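Local coordinates for protein acyl-coenzyme A oxidase 3 (Yarrowia lipolytica, PDB 5YS9) that oxidises the acyl-CoA esters of fatty acids to trans-2-enoyl-CoAs in peroxisomal beta-oxidation, using bound FAD and passing the electrons to oxygen to give hydrogen peroxide, at residues Y17-E22 with D654-Y659; T177-Q182 with R216-G221; L325-V330 with A646-Y651. One frame throughout, in Å; residues are numbered along the deposited sequence.

Interaction 1: Y17-E22 with D654-Y659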
loop_
_atom_site.group_PDB
_atom_site.type_symbol
_atom_site.label_atom_id
_atom_site.label_comp_id
_atom_site.label_asym_id
_atom_site.label_seq_id
_atom_site.Cartn_x
_atom_site.Cartn_y
_atom_site.Cartn_z
ATOM N N TYR A 17 30.385 21.163 8.512
ATOM C CA TYR A 17 29.476 20.110 8.893
ATOM C C TYR A 17 29.718 18.891 8.053
ATOM O O TYR A 17 30.285 18.969 6.989
ATOM C CB TYR A 17 28.033 20.557 8.729
ATOM C CG TYR A 17 27.651 21.698 9.611
ATOM C CD1 TYR A 17 27.823 23.002 9.200
ATOM C CD2 TYR A 17 27.125 21.478 10.859
ATOM C CE1 TYR A 17 27.478 24.054 10.010
ATOM C CE2 TYR A 17 26.776 22.523 11.677
ATOM C CZ TYR A 17 26.955 23.804 11.248
ATOM O OH TYR A 17 26.601 24.834 12.061
ATOM N N ASN A 18 29.301 17.753 8.564
ATOM C CA ASN A 18 29.422 16.497 7.862
ATOM C C ASN A 18 28.042 15.889 7.682
ATOM O O ASN A 18 27.057 16.502 8.021
ATOM C CB ASN A 18 30.401 15.551 8.560
ATOM C CG ASN A 18 29.928 15.106 9.916
ATOM O OD1 ASN A 18 28.790 14.723 10.096
ATOM N ND2 ASN A 18 30.817 15.133 10.876
ATOM N N THR A 19 27.969 14.698 7.122
ATOM C CA THR A 19 26.693 14.092 6.849
ATOM C C THR A 19 25.908 13.918 8.133
ATOM O O THR A 19 24.721 14.162 8.168
ATOM C CB THR A 19 26.903 12.722 6.201
ATOM O OG1 THR A 19 27.462 12.905 4.907
ATOM C CG2 THR A 19 25.609 11.978 6.063
ATOM N N PHE A 20 26.580 13.484 9.180
ATOM C CA PHE A 20 25.972 13.329 10.484
ATOM C C PHE A 20 25.515 14.614 11.173
ATOM O O PHE A 20 24.474 14.634 11.798
ATOM C CB PHE A 20 26.916 12.551 11.393
ATOM C CG PHE A 20 26.267 12.020 12.618
ATOM C CD1 PHE A 20 25.346 11.008 12.532
ATOM C CD2 PHE A 20 26.566 12.538 13.854
ATOM C CE1 PHE A 20 24.744 10.514 13.653
ATOM C CE2 PHE A 20 25.962 12.049 14.981
ATOM C CZ PHE A 20 25.049 11.037 14.880
ATOM N N THR A 21 26.317 15.667 11.097
ATOM C CA THR A 21 26.032 16.885 11.844
ATOM C C THR A 21 25.249 17.988 11.134
ATOM O O THR A 21 24.745 18.885 11.774
ATOM C CB THR A 21 27.313 17.486 12.444
ATOM O OG1 THR A 21 28.152 17.971 11.402
ATOM C CG2 THR A 21 28.057 16.457 13.211
ATOM N N GLU A 22 25.151 17.924 9.818
ATOM C CA GLU A 22 24.443 18.961 9.087
ATOM C C GLU A 22 22.939 19.086 9.311
ATOM O O GLU A 22 22.421 20.178 9.339
ATOM C CB GLU A 22 24.750 18.921 7.598
ATOM C CG GLU A 22 24.702 20.294 6.978
ATOM C CD GLU A 22 23.935 20.343 5.691
ATOM O OE1 GLU A 22 23.974 19.374 4.936
ATOM O OE2 GLU A 22 23.300 21.363 5.433
ATOM N N ASP A 654 17.525 16.417 13.700
ATOM C CA ASP A 654 18.753 15.659 13.833
ATOM C C ASP A 654 18.518 14.204 13.456
ATOM O O ASP A 654 18.589 13.322 14.273
ATOM C CB ASP A 654 19.234 15.753 15.269
ATOM C CG ASP A 654 20.720 15.864 15.381
ATOM O OD1 ASP A 654 21.419 15.593 14.408
ATOM O OD2 ASP A 654 21.195 16.207 16.464
ATOM N N VAL A 655 18.283 13.979 12.180
ATOM C CA VAL A 655 17.695 12.766 11.664
ATOM C C VAL A 655 18.522 11.498 11.946
ATOM O O VAL A 655 18.014 10.536 12.475
ATOM C CB VAL A 655 17.473 12.990 10.143
ATOM C CG1 VAL A 655 17.492 11.727 9.303
ATOM C CG2 VAL A 655 16.217 13.782 9.895
ATOM N N TYR A 656 19.807 11.555 11.670
ATOM C CA TYR A 656 20.734 10.453 11.889
ATOM C C TYR A 656 21.072 10.199 13.348
ATOM O O TYR A 656 21.174 9.064 13.766
ATOM C CB TYR A 656 21.998 10.693 11.077
ATOM C CG TYR A 656 21.678 10.885 9.621
ATOM C CD1 TYR A 656 20.925 9.932 8.915
ATOM C CD2 TYR A 656 22.109 12.018 8.938
ATOM C CE1 TYR A 656 20.632 10.101 7.569
ATOM C CE2 TYR A 656 21.817 12.205 7.588
ATOM C CZ TYR A 656 21.078 11.260 6.905
ATOM O OH TYR A 656 20.799 11.467 5.585
ATOM N N LYS A 657 21.204 11.243 14.137
ATOM C CA LYS A 657 21.496 11.077 15.553
ATOM C C LYS A 657 20.339 10.362 16.271
ATOM O O LYS A 657 20.570 9.435 17.016
ATOM C CB LYS A 657 21.772 12.425 16.174
ATOM C CG LYS A 657 22.284 12.381 17.597
ATOM C CD LYS A 657 22.773 13.756 18.022
ATOM C CE LYS A 657 24.039 13.661 18.856
ATOM N NZ LYS A 657 24.389 15.013 19.361
ATOM N N HIS A 658 19.099 10.780 16.052
ATOM C CA HIS A 658 17.974 10.156 16.759
ATOM C C HIS A 658 17.694 8.700 16.301
ATOM O O HIS A 658 17.480 7.836 17.121
ATOM C CB HIS A 658 16.700 10.976 16.602
ATOM C CG HIS A 658 16.800 12.343 17.188
ATOM N ND1 HIS A 658 17.026 12.561 18.533
ATOM C CD2 HIS A 658 16.701 13.569 16.609
ATOM C CE1 HIS A 658 17.107 13.868 18.745
ATOM N NE2 HIS A 658 16.896 14.498 17.598
ATOM N N TYR A 659 17.696 8.489 14.989
ATOM C CA TYR A 659 17.597 7.190 14.329
ATOM C C TYR A 659 18.632 6.207 14.829
ATOM O O TYR A 659 18.282 5.105 15.258
ATOM C CB TYR A 659 17.828 7.410 12.828
ATOM C CG TYR A 659 17.544 6.285 11.879
ATOM C CD1 TYR A 659 16.598 5.320 12.141
ATOM C CD2 TYR A 659 18.140 6.272 10.654
ATOM C CE1 TYR A 659 16.321 4.328 11.232
ATOM C CE2 TYR A 659 17.862 5.285 9.727
ATOM C CZ TYR A 659 16.939 4.322 10.005
ATOM O OH TYR A 659 16.642 3.331 9.075
#
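F20 carries this contact, its ring packed against the start of helix 655-666. CD1 of F20 comes 3.7 Å from CB of Y656, and the ring tip reaches the next residue, with CZ of F20 3.6 Å from CA of K657. Phenylalanine suits this place because a broad apolar ring can meet CB of Y656 and CA and CB of K657. The F20 and Y656 side chains run antiparallel past one another, whereas the K657 chain runs roughly perpendicular to that of F20, CB of K657 3.8 Å from CZ of F20. At an edge of the Y656 ring, near its plane, O of T19 is 3.5 Å from CD2 of Y656. No hydrogen bond joins the two segments.

Torsion and turn set F20 in place. CG stands anti to the backbone N (chi1 -165°), which throws the ring out of the turn. The turn itself is tied by N18, an Asx motif in which the amide N of T21 donates to OD1 of N18 at 2.8 Å, from above the carbonyl plane. In return N18 N gives a nearly straight bond (173°) to OG1 of T21. Asparagine and threonine suit such a turn, since their short side chains reach nearby backbone.

Y656 OH is hydrogen-bonded to R331, a residue of the FAD pocket, and the Y656 side chain is about 7 Å from a bound FAD. T19 OG1 bonds to E175 of the second subunit, and F20 packs on T194 of that subunit. The contact thus joins the N-terminal loop to a C-terminal helix beside the cofactor pocket and subunit interface. The loop leads from strand 15-17 into helix 23-31, whose P23 touches Y656, while V655 leans on helix 300-330.

Interaction 2: T177-Q182 with R216-G221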
loop_
_atom_site.group_PDB
_atom_site.type_symbol
_atom_site.label_atom_id
_atom_site.label_comp_id
_atom_site.label_asym_id
_atom_site.label_seq_id
_atom_site.Cartn_x
_atom_site.Cartn_y
_atom_site.Cartn_z
ATOM N N THR A 177 -30.809 -15.422 13.002
ATOM C CA THR A 177 -32.252 -15.314 13.243
ATOM C C THR A 177 -32.586 -15.115 14.689
ATOM O O THR A 177 -31.884 -15.630 15.557
ATOM C CB THR A 177 -33.020 -16.565 12.785
ATOM O OG1 THR A 177 -32.616 -17.716 13.546
ATOM C CG2 THR A 177 -32.829 -16.787 11.319
ATOM N N ALA A 178 -33.688 -14.396 14.923
ATOM C CA ALA A 178 -34.224 -14.082 16.239
ATOM C C ALA A 178 -35.731 -14.437 16.193
ATOM O O ALA A 178 -36.539 -13.699 15.626
ATOM C CB ALA A 178 -34.015 -12.584 16.527
ATOM N N THR A 179 -36.110 -15.567 16.764
ATOM C CA THR A 179 -37.448 -16.086 16.556
ATOM C C THR A 179 -38.285 -15.856 17.802
ATOM O O THR A 179 -37.876 -16.284 18.875
ATOM C CB THR A 179 -37.388 -17.571 16.190
ATOM O OG1 THR A 179 -36.639 -17.711 14.980
ATOM C CG2 THR A 179 -38.756 -18.080 15.916
ATOM N N TYR A 180 -39.426 -15.167 17.685
ATOM C CA TYR A 180 -40.235 -14.861 18.868
ATOM C C TYR A 180 -40.977 -16.131 19.288
ATOM O O TYR A 180 -41.540 -16.813 18.444
ATOM C CB TYR A 180 -41.218 -13.682 18.625
ATOM C CG TYR A 180 -42.056 -13.321 19.864
ATOM C CD1 TYR A 180 -41.451 -12.870 21.029
ATOM C CD2 TYR A 180 -43.442 -13.468 19.873
ATOM C CE1 TYR A 180 -42.189 -12.576 22.159
ATOM C CE2 TYR A 180 -44.201 -13.157 20.998
ATOM C CZ TYR A 180 -43.572 -12.718 22.140
ATOM O OH TYR A 180 -44.288 -12.418 23.272
ATOM N N ILE A 181 -40.919 -16.435 20.577
ATOM C CA ILE A 181 -41.737 -17.460 21.179
ATOM C C ILE A 181 -42.672 -16.799 22.176
ATOM O O ILE A 181 -42.239 -16.274 23.181
ATOM C CB ILE A 181 -40.861 -18.467 21.923
ATOM C CG1 ILE A 181 -39.778 -18.992 21.001
ATOM C CG2 ILE A 181 -41.693 -19.611 22.450
ATOM C CD1 ILE A 181 -40.301 -19.397 19.649
ATOM N N GLN A 182 -43.963 -16.852 21.901
ATOM C CA GLN A 182 -44.955 -16.215 22.753
ATOM C C GLN A 182 -45.044 -16.815 24.133
ATOM O O GLN A 182 -45.241 -16.119 25.107
ATOM C CB GLN A 182 -46.322 -16.232 22.107
ATOM C CG GLN A 182 -47.217 -15.134 22.617
ATOM C CD GLN A 182 -48.341 -14.849 21.670
ATOM O OE1 GLN A 182 -48.234 -15.105 20.477
ATOM N NE2 GLN A 182 -49.433 -14.322 22.192
ATOM N N ARG A 216 -32.303 -11.353 11.871
ATOM C CA ARG A 216 -33.587 -11.240 11.214
ATOM C C ARG A 216 -34.684 -11.483 12.219
ATOM O O ARG A 216 -34.665 -12.469 12.918
ATOM C CB ARG A 216 -33.723 -12.282 10.117
ATOM C CG ARG A 216 -32.472 -12.566 9.324
ATOM C CD ARG A 216 -32.847 -13.027 7.931
ATOM N NE ARG A 216 -33.688 -12.044 7.280
ATOM C CZ ARG A 216 -33.252 -11.136 6.428
ATOM N NH1 ARG A 216 -34.089 -10.279 5.902
ATOM N NH2 ARG A 216 -31.979 -11.083 6.107
ATOM N N LEU A 217 -35.650 -10.587 12.282
ATOM C CA LEU A 217 -36.714 -10.754 13.237
ATOM C C LEU A 217 -37.807 -11.598 12.621
ATOM O O LEU A 217 -38.360 -11.262 11.595
ATOM C CB LEU A 217 -37.257 -9.400 13.670
ATOM C CG LEU A 217 -38.514 -9.365 14.535
ATOM C CD1 LEU A 217 -38.238 -9.837 15.942
ATOM C CD2 LEU A 217 -39.078 -7.963 14.550
ATOM N N LEU A 218 -38.086 -12.717 13.262
ATOM C CA LEU A 218 -39.084 -13.627 12.769
ATOM C C LEU A 218 -40.185 -13.781 13.788
ATOM O O LEU A 218 -39.956 -14.248 14.885
ATOM C CB LEU A 218 -38.449 -14.985 12.490
ATOM C CG LEU A 218 -37.192 -15.018 11.628
ATOM C CD1 LEU A 218 -36.658 -16.424 11.501
ATOM C CD2 LEU A 218 -37.454 -14.445 10.256
ATOM N N VAL A 219 -41.390 -13.400 13.407
ATOM C CA VAL A 219 -42.546 -13.608 14.245
ATOM C C VAL A 219 -43.607 -14.340 13.451
ATOM O O VAL A 219 -44.060 -13.864 12.429
ATOM C CB VAL A 219 -43.112 -12.276 14.751
ATOM C CG1 VAL A 219 -44.033 -12.504 15.921
ATOM C CG2 VAL A 219 -41.989 -11.353 15.155
ATOM N N ASP A 220 -43.993 -15.511 13.927
ATOM C CA ASP A 220 -45.071 -16.259 13.317
ATOM C C ASP A 220 -44.887 -16.449 11.831
ATOM O O ASP A 220 -45.817 -16.288 11.064
ATOM C CB ASP A 220 -46.415 -15.632 13.637
ATOM C CG ASP A 220 -46.930 -16.062 14.977
ATOM O OD1 ASP A 220 -47.018 -17.284 15.199
ATOM O OD2 ASP A 220 -47.225 -15.192 15.819
ATOM N N GLY A 221 -43.674 -16.782 11.433
ATOM C CA GLY A 221 -43.391 -17.119 10.060
ATOM C C GLY A 221 -43.169 -15.941 9.157
ATOM O O GLY A 221 -42.979 -16.095 7.969
#
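L218 lies across the side chains of T177 and T179, crossing each obliquely, so that one leucine spans two threonines of the neighbouring strand. Its CG is anti to the carbonyl carbon (chi1 -51°), and from there CD1 bridges them, 3.9 Å from CG2 of T177 and 3.7 Å from OG1 of T179. The threonines present different branches because their first torsions differ. In T177 the hydroxyl takes the crowded position between N and carbonyl carbon (chi1 64°), with a weak bond to the carbonyl of N190, and the methyl is left to meet the leucine. In T179 it is the hydroxyl that stands beside the backbone N and faces CD1. Beta-branched residues fit a strand like this, and leucine adds reach between strands.

These side chains share one sheet face because T177 pairs with R216 and T179 with L218, alternate residues of parallel strands whose segments 177-181 and 216-219 lie 23° apart. They belong to the beta domain of the acyl-CoA oxidase and dehydrogenase fold, the middle domain between the helical parts of the chain. Three backbone bonds join the strands. A178 N donates in the carbonyl plane to R216 O at 2.9 Å, A178 O receives L218 N, and Y180 N donates to O of L218 at 3.0 Å, nearly along the C=O axis.

A178 and its partner L217 occupy the other face, where the A178 methyl packs on F229 and I189. Y180 and V219 run alongside each other in the same direction, CB of Y180 4.1 Å from CG1 of V219; the phenol OH goes on to D185. R216 swings its guanidinium away from the strand pair, where NE forms a salt bridge with D223 and NH2 bonds to the carbonyls of L174 and A172.

Interaction 3: L325-V330 with A646-Y651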
loop_
_atom_site.group_PDB
_atom_site.type_symbol
_atom_site.label_atom_id
_atom_site.label_comp_id
_atom_site.label_asym_id
_atom_site.label_seq_id
_atom_site.Cartn_x
_atom_site.Cartn_y
_atom_site.Cartn_z
ATOM N N LEU A 325 8.727 15.180 4.815
ATOM C CA LEU A 325 9.182 16.540 4.460
ATOM C C LEU A 325 10.392 17.020 5.260
ATOM O O LEU A 325 11.299 17.645 4.705
ATOM C CB LEU A 325 8.032 17.549 4.566
ATOM C CG LEU A 325 7.072 17.460 3.371
ATOM C CD1 LEU A 325 5.818 18.310 3.515
ATOM C CD2 LEU A 325 7.780 17.807 2.064
ATOM N N ARG A 326 10.396 16.742 6.555
ATOM C CA ARG A 326 11.549 17.067 7.394
ATOM C C ARG A 326 12.764 16.277 6.976
ATOM O O ARG A 326 13.848 16.861 6.814
ATOM C CB ARG A 326 11.263 16.822 8.876
ATOM C CG ARG A 326 10.410 17.905 9.482
ATOM C CD ARG A 326 10.035 17.544 10.896
ATOM N NE ARG A 326 9.057 18.513 11.358
ATOM C CZ ARG A 326 8.481 18.554 12.564
ATOM N NH1 ARG A 326 8.736 17.630 13.477
ATOM N NH2 ARG A 326 7.597 19.528 12.818
ATOM N N TYR A 327 12.593 14.961 6.787
ATOM C CA TYR A 327 13.640 14.156 6.145
ATOM C C TYR A 327 14.105 14.792 4.855
ATOM O O TYR A 327 15.286 15.014 4.651
ATOM C CB TYR A 327 13.167 12.745 5.816
ATOM C CG TYR A 327 14.266 11.831 5.331
ATOM C CD1 TYR A 327 15.339 11.520 6.147
ATOM C CD2 TYR A 327 14.222 11.272 4.093
ATOM C CE1 TYR A 327 16.366 10.718 5.712
ATOM C CE2 TYR A 327 15.246 10.466 3.645
ATOM C CZ TYR A 327 16.321 10.180 4.469
ATOM O OH TYR A 327 17.330 9.329 4.048
ATOM N N ALA A 328 13.174 15.122 3.983
ATOM C CA ALA A 328 13.551 15.721 2.711
ATOM C C ALA A 328 14.418 17.005 2.824
ATOM O O ALA A 328 15.233 17.274 1.927
ATOM C CB ALA A 328 12.292 15.994 1.919
ATOM N N CYS A 329 14.217 17.795 3.882
ATOM C CA CYS A 329 14.900 19.091 4.021
ATOM C C CYS A 329 16.355 18.935 4.405
ATOM O O CYS A 329 17.167 19.854 4.181
ATOM C CB CYS A 329 14.185 20.003 5.021
ATOM S SG CYS A 329 12.525 20.534 4.440
ATOM N N VAL A 330 16.667 17.786 4.984
ATOM C CA VAL A 330 18.014 17.486 5.410
ATOM C C VAL A 330 18.742 16.421 4.607
ATOM O O VAL A 330 19.940 16.319 4.704
ATOM C CB VAL A 330 18.067 17.122 6.903
ATOM C CG1 VAL A 330 17.209 18.067 7.705
ATOM C CG2 VAL A 330 17.659 15.687 7.143
ATOM N N ALA A 646 8.695 8.888 15.203
ATOM C CA ALA A 646 9.681 8.426 14.253
ATOM C C ALA A 646 10.920 9.283 14.403
ATOM O O ALA A 646 10.816 10.492 14.389
ATOM C CB ALA A 646 9.127 8.507 12.851
ATOM N N PRO A 647 12.095 8.689 14.489
ATOM C CA PRO A 647 13.322 9.451 14.712
ATOM C C PRO A 647 13.676 10.435 13.610
ATOM O O PRO A 647 14.146 11.511 13.893
ATOM C CB PRO A 647 14.400 8.379 14.792
ATOM C CG PRO A 647 13.731 7.084 14.593
ATOM C CD PRO A 647 12.274 7.271 14.786
ATOM N N ILE A 648 13.474 10.048 12.369
ATOM C CA ILE A 648 13.794 10.893 11.233
ATOM C C ILE A 648 12.855 12.094 11.107
ATOM O O ILE A 648 13.155 13.046 10.423
ATOM C CB ILE A 648 13.911 10.077 9.929
ATOM C CG1 ILE A 648 12.583 9.446 9.547
ATOM C CG2 ILE A 648 14.980 9.008 10.071
ATOM C CD1 ILE A 648 12.604 8.765 8.208
ATOM N N GLY A 649 11.699 12.013 11.747
ATOM C CA GLY A 649 10.733 13.091 11.771
ATOM C C GLY A 649 10.699 14.044 12.959
ATOM O O GLY A 649 9.793 14.840 13.065
ATOM N N ASN A 650 11.653 13.949 13.871
ATOM C CA ASN A 650 11.667 14.829 15.057
ATOM C C ASN A 650 11.808 16.311 14.699
ATOM O O ASN A 650 12.369 16.673 13.617
ATOM C CB ASN A 650 12.751 14.421 16.067
ATOM C CG ASN A 650 12.476 13.071 16.717
ATOM O OD1 ASN A 650 11.336 12.589 16.760
ATOM N ND2 ASN A 650 13.541 12.442 17.220
ATOM N N TYR A 651 11.340 17.159 15.594
ATOM C CA TYR A 651 11.248 18.578 15.350
ATOM C C TYR A 651 12.600 19.220 15.066
ATOM O O TYR A 651 12.723 20.023 14.164
ATOM C CB TYR A 651 10.626 19.241 16.573
ATOM C CG TYR A 651 10.456 20.721 16.447
ATOM C CD1 TYR A 651 9.304 21.253 15.928
ATOM C CD2 TYR A 651 11.447 21.587 16.843
ATOM C CE1 TYR A 651 9.139 22.600 15.801
ATOM C CE2 TYR A 651 11.287 22.941 16.717
ATOM C CZ TYR A 651 10.125 23.437 16.193
ATOM O OH TYR A 651 9.947 24.779 16.065
#
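The polar part of this contact belongs to R326, whose chain runs extended from CG to NE from helix 300-330 to the loop before helix 655-666. NH1 of R326 donates to the carbonyl O of G649 at 3.0 Å, with the acceptor near the guanidinium plane and the donor in the plane of the carbonyl. On its other terminal nitrogen, NH2, the group forms a salt bridge with D635 of helix 630-635, so one cation ties a loop backbone and a second helix together. Arginine suits the place, being long and carrying several N-H donors. An alanine here would remove both the bond to G649 and the salt bridge to D635, and is likely to loosen the loop against the helix.

Van der Waals contact accompanies these bonds. NH1 of R326 lies 3.3 Å from CA of Y651. NH2 of R326 is 3.9 Å from CD1 of Y651, the guanidinium and ring planes standing 87° apart. Here a helix of the C-alpha1 domain meets the C-terminal helical region of the oxidase, so the contact joins two parts of the fold distant in sequence.

The apolar part is Y327 on I648, CD1 of Y327 4.3 Å from CB of I648, whose branched CB meets the ring obliquely. The OH of Y327 is hydrogen-bonded to H433, and the side chain lies about 5 Å from a bound FAD.

Overall arrangement
Interactions 1 and 3 are neighbours, their centres 11 Å apart, and they share the C-terminal end of the fold: V655 packs on I648 and Y659 on P647, so the loop before helix 655-666 and its first turn pack directly against each other. Interaction 3 is buried and gripped by a charged side chain, whereas interaction 1 lies at the surface, holds by packing alone across its segments, and borders the second subunit. Both come near bound FAD. Interaction 2 stands about 60 Å or more from either, centre to centre, on the opposite side of the chain's centre. Partly buried, it depends on backbone bonds between strands.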